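Long-range contact in glucose-6-phosphate 1-dehydrogenase (Mycobacterium avium, PDB 4LGV), which catalyses the NADP-linked oxidation of glucose 6-phosphate to 6-phosphogluconolactone, probably as the entry step of the pentose phosphate pathway: residues A[46-57]-A[412-421]. Numbering follows the deposited sequence.
Sequences MTFRALYRLERR and PVRPYERLLY. With GOL (glycerol), chain F.
Glu417 OE1 is gripped by two arginines, Arg53 in the last turn of helix 41-56 and Arg57 just beyond it. Arg53 meets the carboxylate side-on, giving NE to OE1 at 2.8 Å and NH2 to OE2 at 3.0 Å; both oxygens are approached on their syn sides, somewhat out of the carboxylate plane. Arg57 comes end-on from above the carboxylate, its guanidinium turned 87° to it, and aims both terminal nitrogens at OE1, with NH2 the closer at 2.9 Å. A bend at chi3 lays one face of the Arg57 guanidinium over Arg53 O. This salt-bridge network fixes the rotation of the buried carboxylate and would be expected to keep it ionised. Arg53 NH2 also donates to O2 of a bound glycerol that Arg414 NE holds from the other helix, while Arg53 NH1 and Arg49 NE turn to Glu90. Val413 wedges between Arg49 and Arg53, its CG1 over one face of each guanidinium, and CG2 packs on Arg53 CD at 3.6 Å.

Met46 runs antiparallel to the Tyr416 side chain, its CB over the ring centre in a CH-pi contact, 3.8 Å from the centroid. Ala50 CB meets the ring edge, 3.6 Å from CD2. With CG anti to the backbone N (chi1 -174°), Tyr416 places its OH 2.6 Å from Thr47 OG1, in a hydrogen-bonded group with Tyr133 and Glu135. Leu420 CD1 and Tyr421 continue the apolar seam against Leu51 and Leu54.

The helices cross at -71°, their backbones closest at Ala50 and Glu417, where the small alanine permits an axial separation of 9.3 Å. Helix 413-424 of the C-terminal domain docks on helix 41-56, the first helix after strand 32-36 in the Rossmann-type nucleotide-binding domain.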
loop_
_atom_site.group_PDB
_atom_site.type_symbol
_atom_site.label_atom_id
_atom_site.label_comp_id
_atom_site.label_asym_id
_atom_site.label_seq_id
_atom_site.Cartn_x
_atom_site.Cartn_y
_atom_site.Cartn_z
ATOM N N MET A 46 -14.356 -45.822 14.967
ATOM C CA MET A 46 -13.151 -45.198 14.484
ATOM C C MET A 46 -11.846 -45.777 15.034
ATOM O O MET A 46 -10.903 -45.996 14.263
ATOM C CB MET A 46 -13.159 -43.668 14.810
ATOM C CG MET A 46 -14.269 -42.816 14.180
ATOM S SD MET A 46 -14.302 -42.655 12.364
ATOM C CE MET A 46 -12.617 -42.849 11.877
ATOM N N THR A 47 -11.711 -45.926 16.348
ATOM C CA THR A 47 -10.347 -46.106 16.904
ATOM C C THR A 47 -9.669 -47.393 16.459
ATOM O O THR A 47 -8.514 -47.391 16.031
ATOM C CB THR A 47 -10.323 -46.025 18.432
ATOM O OG1 THR A 47 -11.076 -44.884 18.858
ATOM C CG2 THR A 47 -8.933 -45.941 18.927
ATOM N N PHE A 48 -10.397 -48.503 16.525
ATOM C CA PHE A 48 -9.846 -49.779 16.063
ATOM C C PHE A 48 -9.379 -49.754 14.600
ATOM O O PHE A 48 -8.256 -50.190 14.275
ATOM C CB PHE A 48 -10.826 -50.897 16.260
ATOM C CG PHE A 48 -10.912 -51.382 17.673
ATOM C CD1 PHE A 48 -9.793 -51.773 18.349
ATOM C CD2 PHE A 48 -12.147 -51.504 18.302
ATOM C CE1 PHE A 48 -9.881 -52.228 19.626
ATOM C CE2 PHE A 48 -12.238 -51.976 19.607
ATOM C CZ PHE A 48 -11.099 -52.329 20.269
ATOM N N ARG A 49 -10.215 -49.231 13.727
ATOM C CA ARG A 49 -9.831 -49.035 12.323
ATOM C C ARG A 49 -8.577 -48.162 12.150
ATOM O O ARG A 49 -7.668 -48.489 11.384
ATOM C CB ARG A 49 -10.996 -48.402 11.568
ATOM C CG ARG A 49 -10.825 -48.465 10.064
ATOM C CD ARG A 49 -11.725 -47.463 9.369
ATOM N NE ARG A 49 -11.513 -47.532 7.955
ATOM C CZ ARG A 49 -12.278 -46.949 7.037
ATOM N NH1 ARG A 49 -13.325 -46.193 7.391
ATOM N NH2 ARG A 49 -11.962 -47.089 5.752
ATOM N N ALA A 50 -8.511 -47.072 12.891
ATOM C CA ALA A 50 -7.359 -46.164 12.830
ATOM C C ALA A 50 -6.065 -46.847 13.296
ATOM O O ALA A 50 -5.053 -46.733 12.619
ATOM C CB ALA A 50 -7.630 -44.951 13.660
ATOM N N LEU A 51 -6.135 -47.631 14.389
ATOM C CA LEU A 51 -4.996 -48.371 14.822
ATOM C C LEU A 51 -4.557 -49.428 13.789
ATOM O O LEU A 51 -3.355 -49.611 13.496
ATOM C CB LEU A 51 -5.292 -49.057 16.159
ATOM C CG LEU A 51 -5.504 -48.111 17.337
ATOM C CD1 LEU A 51 -5.983 -48.886 18.552
ATOM C CD2 LEU A 51 -4.236 -47.389 17.650
ATOM N N TYR A 52 -5.543 -50.113 13.228
ATOM C CA TYR A 52 -5.296 -51.098 12.167
ATOM C C TYR A 52 -4.563 -50.449 11.006
ATOM O O TYR A 52 -3.576 -51.023 10.463
ATOM C CB TYR A 52 -6.626 -51.741 11.705
ATOM C CG TYR A 52 -6.487 -52.642 10.527
ATOM C CD1 TYR A 52 -6.134 -53.982 10.690
ATOM C CD2 TYR A 52 -6.683 -52.169 9.222
ATOM C CE1 TYR A 52 -5.913 -54.796 9.590
ATOM C CE2 TYR A 52 -6.498 -52.996 8.114
ATOM C CZ TYR A 52 -6.130 -54.290 8.311
ATOM O OH TYR A 52 -5.958 -55.096 7.220
ATOM N N ARG A 53 -5.022 -49.267 10.589
ATOM C CA ARG A 53 -4.403 -48.590 9.414
ATOM C C ARG A 53 -2.988 -48.124 9.720
ATOM O O ARG A 53 -2.091 -48.204 8.888
ATOM C CB ARG A 53 -5.259 -47.411 8.940
ATOM C CG ARG A 53 -6.591 -47.834 8.323
ATOM C CD ARG A 53 -7.564 -46.665 8.193
ATOM N NE ARG A 53 -7.084 -45.562 7.359
ATOM C CZ ARG A 53 -7.295 -45.445 6.048
ATOM N NH1 ARG A 53 -8.008 -46.319 5.383
ATOM N NH2 ARG A 53 -6.805 -44.399 5.410
ATOM N N LEU A 54 -2.763 -47.688 10.949
ATOM C CA LEU A 54 -1.421 -47.270 11.343
ATOM C C LEU A 54 -0.516 -48.497 11.346
ATOM O O LEU A 54 0.631 -48.423 10.898
ATOM C CB LEU A 54 -1.437 -46.570 12.687
ATOM C CG LEU A 54 -2.078 -45.170 12.749
ATOM C CD1 LEU A 54 -2.380 -44.779 14.197
ATOM C CD2 LEU A 54 -1.184 -44.129 12.135
ATOM N N GLU A 55 -1.042 -49.636 11.802
ATOM C CA GLU A 55 -0.292 -50.894 11.755
ATOM C C GLU A 55 0.040 -51.306 10.344
ATOM O O GLU A 55 1.169 -51.683 10.054
ATOM C CB GLU A 55 -1.082 -52.014 12.417
ATOM C CG GLU A 55 -0.333 -53.326 12.528
ATOM C CD GLU A 55 0.783 -53.221 13.515
ATOM O OE1 GLU A 55 0.504 -53.126 14.725
ATOM O OE2 GLU A 55 1.940 -53.200 13.090
ATOM N N ARG A 56 -0.932 -51.241 9.455
ATOM C CA ARG A 56 -0.650 -51.506 8.061
ATOM C C ARG A 56 0.470 -50.642 7.476
ATOM O O ARG A 56 1.259 -51.119 6.696
ATOM C CB ARG A 56 -1.912 -51.350 7.188
ATOM C CG ARG A 56 -1.653 -51.697 5.711
ATOM C CD ARG A 56 -2.962 -51.789 4.941
ATOM N NE ARG A 56 -3.645 -50.489 4.905
ATOM C CZ ARG A 56 -4.969 -50.286 4.910
ATOM N NH1 ARG A 56 -5.822 -51.302 4.926
ATOM N NH2 ARG A 56 -5.434 -49.034 4.870
ATOM N N ARG A 57 0.482 -49.360 7.809
ATOM C CA ARG A 57 1.528 -48.428 7.350
ATOM C C ARG A 57 2.832 -48.565 8.161
ATOM O O ARG A 57 3.765 -47.781 7.971
ATOM C CB ARG A 57 1.038 -46.985 7.477
ATOM C CG ARG A 57 -0.094 -46.659 6.537
ATOM C CD ARG A 57 -0.294 -45.157 6.364
ATOM N NE ARG A 57 -0.874 -44.564 7.555
ATOM C CZ ARG A 57 -2.187 -44.513 7.833
ATOM N NH1 ARG A 57 -3.095 -45.014 7.002
ATOM N NH2 ARG A 57 -2.605 -43.955 8.968
ATOM N N PRO A 412 -13.892 -39.587 6.797
ATOM C CA PRO A 412 -13.680 -39.308 8.240
ATOM C C PRO A 412 -12.535 -40.094 8.879
ATOM O O PRO A 412 -11.901 -39.583 9.774
ATOM C CB PRO A 412 -15.036 -39.655 8.902
ATOM C CG PRO A 412 -15.898 -40.251 7.833
ATOM C CD PRO A 412 -15.307 -39.892 6.498
ATOM N N VAL A 413 -12.231 -41.306 8.403
ATOM C CA VAL A 413 -11.105 -42.046 9.021
ATOM C C VAL A 413 -9.725 -41.326 8.978
ATOM O O VAL A 413 -8.946 -41.441 9.939
ATOM C CB VAL A 413 -10.941 -43.464 8.466
ATOM C CG1 VAL A 413 -10.502 -43.440 7.003
ATOM C CG2 VAL A 413 -9.946 -44.220 9.340
ATOM N N ARG A 414 -9.448 -40.601 7.883
ATOM C CA ARG A 414 -8.143 -39.981 7.640
ATOM C C ARG A 414 -7.821 -38.904 8.649
ATOM O O ARG A 414 -6.761 -38.926 9.261
ATOM C CB ARG A 414 -8.108 -39.427 6.228
ATOM C CG ARG A 414 -8.032 -40.496 5.139
ATOM C CD ARG A 414 -8.017 -39.835 3.757
ATOM N NE ARG A 414 -8.144 -40.813 2.687
ATOM C CZ ARG A 414 -7.924 -40.583 1.390
ATOM N NH1 ARG A 414 -7.529 -39.382 0.928
ATOM N NH2 ARG A 414 -8.076 -41.586 0.542
ATOM N N PRO A 415 -8.766 -38.023 8.892
ATOM C CA PRO A 415 -8.550 -37.074 9.961
ATOM C C PRO A 415 -8.340 -37.694 11.297
ATOM O O PRO A 415 -7.492 -37.240 12.077
ATOM C CB PRO A 415 -9.835 -36.237 9.986
ATOM C CG PRO A 415 -10.711 -36.757 8.876
ATOM C CD PRO A 415 -9.879 -37.625 8.012
ATOM N N TYR A 416 -9.114 -38.709 11.582
ATOM C CA TYR A 416 -9.029 -39.335 12.869
ATOM C C TYR A 416 -7.669 -39.998 13.108
ATOM O O TYR A 416 -7.021 -39.749 14.125
ATOM C CB TYR A 416 -10.164 -40.326 13.003
ATOM C CG TYR A 416 -10.208 -40.897 14.357
ATOM C CD1 TYR A 416 -10.802 -40.212 15.409
ATOM C CD2 TYR A 416 -9.589 -42.090 14.611
ATOM C CE1 TYR A 416 -10.792 -40.712 16.691
ATOM C CE2 TYR A 416 -9.580 -42.628 15.894
ATOM C CZ TYR A 416 -10.187 -41.934 16.939
ATOM O OH TYR A 416 -10.209 -42.496 18.188
ATOM N N GLU A 417 -7.183 -40.773 12.161
ATOM C CA GLU A 417 -5.834 -41.363 12.289
ATOM C C GLU A 417 -4.713 -40.318 12.331
ATOM O O GLU A 417 -3.708 -40.483 13.031
ATOM C CB GLU A 417 -5.572 -42.384 11.167
ATOM C CG GLU A 417 -5.517 -41.809 9.767
ATOM C CD GLU A 417 -5.527 -42.868 8.661
ATOM O OE1 GLU A 417 -5.505 -44.023 9.017
ATOM O OE2 GLU A 417 -5.557 -42.546 7.448
ATOM N N ARG A 418 -4.854 -39.248 11.554
ATOM C CA ARG A 418 -3.878 -38.164 11.591
ATOM C C ARG A 418 -3.772 -37.565 13.005
ATOM O O ARG A 418 -2.690 -37.297 13.494
ATOM C CB ARG A 418 -4.319 -37.095 10.597
ATOM C CG ARG A 418 -3.402 -35.912 10.468
ATOM C CD ARG A 418 -4.007 -34.897 9.530
ATOM N NE ARG A 418 -3.109 -33.774 9.369
ATOM C CZ ARG A 418 -3.464 -32.518 9.095
ATOM N NH1 ARG A 418 -4.752 -32.162 8.989
ATOM N NH2 ARG A 418 -2.528 -31.619 8.914
ATOM N N LEU A 419 -4.903 -37.336 13.663
ATOM C CA LEU A 419 -4.896 -36.774 15.021
ATOM C C LEU A 419 -4.275 -37.710 16.032
ATOM O O LEU A 419 -3.523 -37.269 16.904
ATOM C CB LEU A 419 -6.316 -36.449 15.490
ATOM C CG LEU A 419 -6.906 -35.217 14.864
ATOM C CD1 LEU A 419 -8.378 -35.115 15.182
ATOM C CD2 LEU A 419 -6.211 -33.960 15.326
ATOM N N LEU A 420 -4.566 -39.004 15.895
ATOM C CA LEU A 420 -4.060 -40.004 16.846
ATOM C C LEU A 420 -2.576 -40.102 16.741
ATOM O O LEU A 420 -1.868 -40.184 17.742
ATOM C CB LEU A 420 -4.641 -41.413 16.573
ATOM C CG LEU A 420 -5.601 -42.009 17.580
ATOM C CD1 LEU A 420 -5.826 -43.473 17.213
ATOM C CD2 LEU A 420 -5.090 -41.910 19.010
ATOM N N TYR A 421 -2.098 -40.127 15.505
ATOM C CA TYR A 421 -0.660 -40.214 15.259
ATOM C C TYR A 421 0.029 -38.952 15.781
ATOM O O TYR A 421 1.073 -39.027 16.445
ATOM C CB TYR A 421 -0.403 -40.424 13.772
ATOM C CG TYR A 421 1.055 -40.553 13.380
ATOM C CD1 TYR A 421 1.722 -41.767 13.451
ATOM C CD2 TYR A 421 1.766 -39.444 12.915
ATOM C CE1 TYR A 421 3.051 -41.900 13.068
ATOM C CE2 TYR A 421 3.096 -39.559 12.531
ATOM C CZ TYR A 421 3.725 -40.798 12.601
ATOM O OH TYR A 421 5.060 -40.896 12.242
HETATM C C1 GOL F . -8.025 -45.389 1.448
HETATM O O1 GOL F . -6.971 -46.131 2.084
HETATM C C2 GOL F . -8.861 -44.857 2.599
HETATM O O2 GOL F . -8.306 -43.619 2.966
HETATM C C3 GOL F . -10.303 -44.606 2.296
HETATM O O3 GOL F . -10.766 -43.676 3.285
#